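Local coordinates for protein aldehyde dehydrogenase (Staphylococcus aureus, PDB 6K10) that oxidises the carotenoid aldehyde 4,4'-diaponeurosporen-4-al to its acid with NAD+, a step in the biosynthesis of the virulence pigment staphyloxanthin, at residues K296-A308 against I339-I351. The protein carries 1 engineered substitution. Numbering follows the deposited sequence.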
loop_
_atom_site.group_PDB
_atom_site.type_symbol
_atom_site.label_atom_id
_atom_site.label_comp_id
_atom_site.label_asym_id
_atom_site.label_seq_id
_atom_site.Cartn_x
_atom_site.Cartn_y
_atom_site.Cartn_z
ATOM N N LYS A 296 -20.022 -7.623 -27.884
ATOM C CA LYS A 296 -20.066 -8.588 -26.789
ATOM C C LYS A 296 -20.746 -7.991 -25.563
ATOM O O LYS A 296 -21.646 -8.604 -24.979
ATOM C CB LYS A 296 -18.655 -9.066 -26.445
ATOM C CG LYS A 296 -18.597 -9.944 -25.201
ATOM C CD LYS A 296 -19.500 -11.160 -25.345
ATOM C CE LYS A 296 -19.348 -12.111 -24.173
ATOM N NZ LYS A 296 -20.300 -13.254 -24.267
ATOM N N HIS A 297 -20.329 -6.790 -25.159
ATOM C CA HIS A 297 -20.957 -6.151 -24.007
ATOM C C HIS A 297 -22.380 -5.712 -24.318
ATOM O O HIS A 297 -23.237 -5.715 -23.426
ATOM C CB HIS A 297 -20.118 -4.964 -23.539
ATOM C CG HIS A 297 -18.947 -5.352 -22.691
ATOM N ND1 HIS A 297 -19.088 -5.891 -21.430
ATOM C CD2 HIS A 297 -17.616 -5.284 -22.924
ATOM C CE1 HIS A 297 -17.894 -6.136 -20.922
ATOM N NE2 HIS A 297 -16.983 -5.775 -21.808
ATOM N N TYR A 298 -22.650 -5.331 -25.568
ATOM C CA TYR A 298 -24.016 -5.006 -25.960
ATOM C C TYR A 298 -24.933 -6.210 -25.778
ATOM O O TYR A 298 -26.033 -6.090 -25.226
ATOM C CB TYR A 298 -24.044 -4.515 -27.409
ATOM C CG TYR A 298 -25.441 -4.366 -27.966
ATOM C CD1 TYR A 298 -26.163 -3.194 -27.779
ATOM C CD2 TYR A 298 -26.041 -5.400 -28.675
ATOM C CE1 TYR A 298 -27.443 -3.058 -28.282
ATOM C CE2 TYR A 298 -27.317 -5.273 -29.179
ATOM C CZ TYR A 298 -28.013 -4.102 -28.980
ATOM O OH TYR A 298 -29.285 -3.980 -29.487
ATOM N N HIS A 299 -24.493 -7.383 -26.235
ATOM C CA HIS A 299 -25.314 -8.581 -26.099
ATOM C C HIS A 299 -25.389 -9.050 -24.653
ATOM O O HIS A 299 -26.411 -9.608 -24.236
ATOM C CB HIS A 299 -24.771 -9.691 -26.999
ATOM C CG HIS A 299 -25.025 -9.458 -28.455
ATOM N ND1 HIS A 299 -24.096 -9.751 -29.430
ATOM C CD2 HIS A 299 -26.106 -8.962 -29.102
ATOM C CE1 HIS A 299 -24.593 -9.443 -30.615
ATOM N NE2 HIS A 299 -25.811 -8.963 -30.443
ATOM N N ARG A 300 -24.321 -8.844 -23.880
ATOM C CA ARG A 300 -24.389 -9.105 -22.447
ATOM C C ARG A 300 -25.517 -8.310 -21.803
ATOM O O ARG A 300 -26.252 -8.830 -20.955
ATOM C CB ARG A 300 -23.052 -8.758 -21.791
ATOM C CG ARG A 300 -23.033 -8.933 -20.284
ATOM C CD ARG A 300 -21.690 -8.516 -19.703
ATOM N NE ARG A 300 -21.417 -7.093 -19.892
ATOM C CZ ARG A 300 -21.940 -6.125 -19.146
ATOM N NH1 ARG A 300 -21.633 -4.858 -19.390
ATOM N NH2 ARG A 300 -22.775 -6.420 -18.158
ATOM N N LEU A 301 -25.684 -7.054 -22.215
ATOM C CA LEU A 301 -26.678 -6.190 -21.589
ATOM C C LEU A 301 -28.080 -6.431 -22.144
ATOM O O LEU A 301 -29.060 -6.345 -21.396
ATOM C CB LEU A 301 -26.270 -4.727 -21.759
ATOM C CG LEU A 301 -25.106 -4.235 -20.897
ATOM C CD1 LEU A 301 -24.518 -2.953 -21.466
ATOM C CD2 LEU A 301 -25.576 -4.020 -19.467
ATOM N N THR A 302 -28.206 -6.730 -23.443
ATOM C CA THR A 302 -29.528 -7.061 -23.971
ATOM C C THR A 302 -30.004 -8.416 -23.464
ATOM O O THR A 302 -31.214 -8.638 -23.337
ATOM C CB THR A 302 -29.532 -7.041 -25.503
ATOM O OG1 THR A 302 -28.635 -8.035 -26.011
ATOM C CG2 THR A 302 -29.127 -5.670 -26.026
ATOM N N SER A 303 -29.077 -9.330 -23.169
ATOM C CA SER A 303 -29.458 -10.562 -22.489
ATOM C C SER A 303 -30.040 -10.260 -21.113
ATOM O O SER A 303 -31.042 -10.859 -20.707
ATOM C CB SER A 303 -28.252 -11.496 -22.374
ATOM O OG SER A 303 -28.633 -12.764 -21.866
ATOM N N LEU A 304 -29.432 -9.318 -20.388
ATOM C CA LEU A 304 -29.975 -8.911 -19.096
ATOM C C LEU A 304 -31.330 -8.230 -19.256
ATOM O O LEU A 304 -32.237 -8.442 -18.442
ATOM C CB LEU A 304 -28.985 -7.990 -18.382
ATOM C CG LEU A 304 -27.739 -8.690 -17.834
ATOM C CD1 LEU A 304 -26.630 -7.690 -17.548
ATOM C CD2 LEU A 304 -28.087 -9.467 -16.575
ATOM N N LEU A 305 -31.485 -7.402 -20.295
ATOM C CA LEU A 305 -32.786 -6.806 -20.587
ATOM C C LEU A 305 -33.841 -7.883 -20.797
ATOM O O LEU A 305 -34.961 -7.786 -20.280
ATOM C CB LEU A 305 -32.699 -5.916 -21.829
ATOM C CG LEU A 305 -32.236 -4.464 -21.730
ATOM C CD1 LEU A 305 -32.243 -3.834 -23.117
ATOM C CD2 LEU A 305 -33.123 -3.674 -20.782
ATOM N N ASN A 306 -33.499 -8.918 -21.567
ATOM C CA ASN A 306 -34.439 -10.004 -21.819
ATOM C C ASN A 306 -34.813 -10.720 -20.527
ATOM O O ASN A 306 -35.972 -11.108 -20.338
ATOM C CB ASN A 306 -33.839 -10.982 -22.829
ATOM C CG ASN A 306 -34.756 -12.148 -23.128
ATOM O OD1 ASN A 306 -35.706 -12.025 -23.902
ATOM N ND2 ASN A 306 -34.475 -13.294 -22.518
ATOM N N SER A 307 -33.847 -10.893 -19.620
ATOM C CA SER A 307 -34.125 -11.553 -18.349
ATOM C C SER A 307 -35.070 -10.736 -17.476
ATOM O O SER A 307 -35.866 -11.309 -16.723
ATOM C CB SER A 307 -32.819 -11.816 -17.598
ATOM O OG SER A 307 -32.309 -10.618 -17.033
ATOM N N ALA A 308 -34.999 -9.408 -17.560
ATOM C CA ALA A 308 -35.795 -8.518 -16.727
ATOM C C ALA A 308 -36.958 -7.890 -17.487
ATOM O O ALA A 308 -37.458 -6.835 -17.083
ATOM C CB ALA A 308 -34.906 -7.426 -16.135
ATOM N N ILE A 339 -30.102 -9.682 -13.084
ATOM C CA ILE A 339 -29.521 -8.347 -13.025
ATOM C C ILE A 339 -28.819 -8.087 -11.695
ATOM O O ILE A 339 -28.003 -7.162 -11.601
ATOM C CB ILE A 339 -30.617 -7.298 -13.299
ATOM C CG1 ILE A 339 -29.999 -5.942 -13.638
ATOM C CG2 ILE A 339 -31.559 -7.179 -12.112
ATOM C CD1 ILE A 339 -29.373 -5.889 -15.009
ATOM N N MET A 340 -29.097 -8.882 -10.664
ATOM C CA MET A 340 -28.444 -8.729 -9.371
ATOM C C MET A 340 -27.319 -9.734 -9.156
ATOM O O MET A 340 -26.802 -9.840 -8.039
ATOM C CB MET A 340 -29.470 -8.840 -8.242
ATOM C CG MET A 340 -30.421 -7.662 -8.162
ATOM S SD MET A 340 -29.553 -6.085 -8.026
ATOM C CE MET A 340 -28.690 -6.318 -6.475
ATOM N N GLN A 341 -26.924 -10.469 -10.197
ATOM C CA GLN A 341 -25.870 -11.464 -10.086
ATOM C C GLN A 341 -24.544 -11.018 -10.683
ATOM O O GLN A 341 -23.531 -11.694 -10.468
ATOM C CB GLN A 341 -26.297 -12.777 -10.763
ATOM C CG GLN A 341 -27.666 -13.276 -10.350
ATOM C CD GLN A 341 -27.805 -13.432 -8.850
ATOM O OE1 GLN A 341 -26.908 -13.944 -8.181
ATOM N NE2 GLN A 341 -28.933 -12.984 -8.313
ATOM N N GLU A 342 -24.516 -9.913 -11.425
ATOM C CA GLU A 342 -23.298 -9.454 -12.074
ATOM C C GLU A 342 -23.237 -7.935 -12.026
ATOM O O GLU A 342 -24.267 -7.261 -11.936
ATOM C CB GLU A 342 -23.222 -9.938 -13.535
ATOM C CG GLU A 342 -24.301 -9.359 -14.447
ATOM C CD GLU A 342 -24.106 -9.729 -15.909
ATOM O OE1 GLU A 342 -24.676 -10.753 -16.346
ATOM O OE2 GLU A 342 -23.388 -8.997 -16.626
ATOM N N GLU A 343 -22.016 -7.403 -12.069
ATOM C CA GLU A 343 -21.843 -5.968 -12.249
ATOM C C GLU A 343 -22.434 -5.563 -13.591
ATOM O O GLU A 343 -22.023 -6.069 -14.639
ATOM C CB GLU A 343 -20.362 -5.594 -12.170
ATOM C CG GLU A 343 -20.080 -4.104 -12.361
ATOM C CD GLU A 343 -18.646 -3.726 -12.025
ATOM O OE1 GLU A 343 -17.841 -4.632 -11.722
ATOM O OE2 GLU A 343 -18.325 -2.518 -12.054
ATOM N N ILE A 344 -23.414 -4.661 -13.555
ATOM C CA ILE A 344 -24.182 -4.350 -14.758
ATOM C C ILE A 344 -23.306 -3.652 -15.790
ATOM O O ILE A 344 -23.264 -4.051 -16.960
ATOM C CB ILE A 344 -25.416 -3.510 -14.393
ATOM C CG1 ILE A 344 -26.286 -4.289 -13.407
ATOM C CG2 ILE A 344 -26.201 -3.139 -15.638
ATOM C CD1 ILE A 344 -27.389 -3.479 -12.809
ATOM N N PHE A 345 -22.591 -2.608 -15.371
ATOM C CA PHE A 345 -21.697 -1.853 -16.248
ATOM C C PHE A 345 -22.430 -1.414 -17.514
ATOM O O PHE A 345 -21.940 -1.559 -18.636
ATOM C CB PHE A 345 -20.447 -2.668 -16.583
ATOM C CG PHE A 345 -19.166 -1.891 -16.470
ATOM C CD1 PHE A 345 -18.654 -1.555 -15.227
ATOM C CD2 PHE A 345 -18.468 -1.511 -17.603
ATOM C CE1 PHE A 345 -17.472 -0.844 -15.117
ATOM C CE2 PHE A 345 -17.284 -0.800 -17.500
ATOM C CZ PHE A 345 -16.787 -0.465 -16.255
ATOM N N GLY A 346 -23.637 -0.891 -17.318
ATOM C CA GLY A 346 -24.488 -0.478 -18.406
ATOM C C GLY A 346 -25.686 0.302 -17.905
ATOM O O GLY A 346 -25.881 0.472 -16.698
ATOM N N PRO A 347 -26.528 0.782 -18.828
ATOM C CA PRO A 347 -27.626 1.693 -18.478
ATOM C C PRO A 347 -28.905 0.977 -18.046
ATOM O O PRO A 347 -30.012 1.336 -18.465
ATOM C CB PRO A 347 -27.831 2.481 -19.767
ATOM C CG PRO A 347 -27.525 1.475 -20.838
ATOM C CD PRO A 347 -26.457 0.555 -20.284
ATOM N N ILE A 348 -28.762 -0.045 -17.212
ATOM C CA ILE A 348 -29.887 -0.735 -16.595
ATOM C C ILE A 348 -29.811 -0.485 -15.097
ATOM O O ILE A 348 -28.779 -0.755 -14.471
ATOM C CB ILE A 348 -29.870 -2.243 -16.902
ATOM C CG1 ILE A 348 -29.796 -2.482 -18.411
ATOM C CG2 ILE A 348 -31.103 -2.907 -16.320
ATOM C CD1 ILE A 348 -29.694 -3.945 -18.791
ATOM N N LEU A 349 -30.895 0.031 -14.524
ATOM C CA LEU A 349 -30.922 0.410 -13.111
ATOM C C LEU A 349 -32.026 -0.342 -12.381
ATOM O O LEU A 349 -33.200 0.070 -12.426
ATOM C CB LEU A 349 -31.113 1.919 -12.967
ATOM C CG LEU A 349 -30.983 2.480 -11.551
ATOM C CD1 LEU A 349 -29.597 2.195 -10.983
ATOM C CD2 LEU A 349 -31.265 3.970 -11.559
ATOM N N PRO A 350 -31.707 -1.444 -11.705
ATOM C CA PRO A 350 -32.730 -2.169 -10.943
ATOM C C PRO A 350 -33.033 -1.471 -9.627
ATOM O O PRO A 350 -32.150 -0.898 -8.984
ATOM C CB PRO A 350 -32.087 -3.541 -10.701
ATOM C CG PRO A 350 -30.620 -3.299 -10.803
ATOM C CD PRO A 350 -30.424 -2.162 -11.757
ATOM N N ILE A 351 -34.297 -1.539 -9.223
ATOM C CA ILE A 351 -34.783 -0.870 -8.022
ATOM C C ILE A 351 -35.383 -1.926 -7.100
ATOM O O ILE A 351 -36.364 -2.588 -7.462
ATOM C CB ILE A 351 -35.809 0.221 -8.362
ATOM C CG1 ILE A 351 -35.152 1.314 -9.209
ATOM C CG2 ILE A 351 -36.416 0.809 -7.098
ATOM C CD1 ILE A 351 -36.132 2.259 -9.858
HETATM O O HOH W 1 -20.507 -2.332 -21.017
#
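The E-E-I-F-G-P loop, a signature of aldehyde dehydrogenases that leads into strand 348-354, is gripped by R300 from helix 295-307. The guanidinium meets the loop edge-on: R300 NH1 and NH2 both donate to I344 O, with NH2 at 2.7 Å, and approach it from the same face of its plane. An arginine suits this place because its remaining N-H groups serve other partners. R300 NH2 also forms a salt bridge to E342 OE2 at 3.1 Å, while its NE donates to H297 ND1 at 3.0 Å, in the ring plane, which helps fix the rotation of the guanidinium. A water links NH1, weakly, to F345 O. In the catalytic domain this loop borders the active site: the F345 side chain lies near S251, an engineered residue at the predicted catalytic position. Beside the polar grip the helix turns leucines to the loop and strand, branched apolar side chains suited to this buried surface. L301 CD2 packs 4.0 Å from I344 CG2 and lies 3.9 Å from G346 CA, where the bare glycine leaves room for the methyl. I348, its CG1 anti to the carbonyl carbon (chi1 -54°), extends CD1 to 3.9 Å from L305 CG, and L304 CB sits 4.0 Å from I339 CD1.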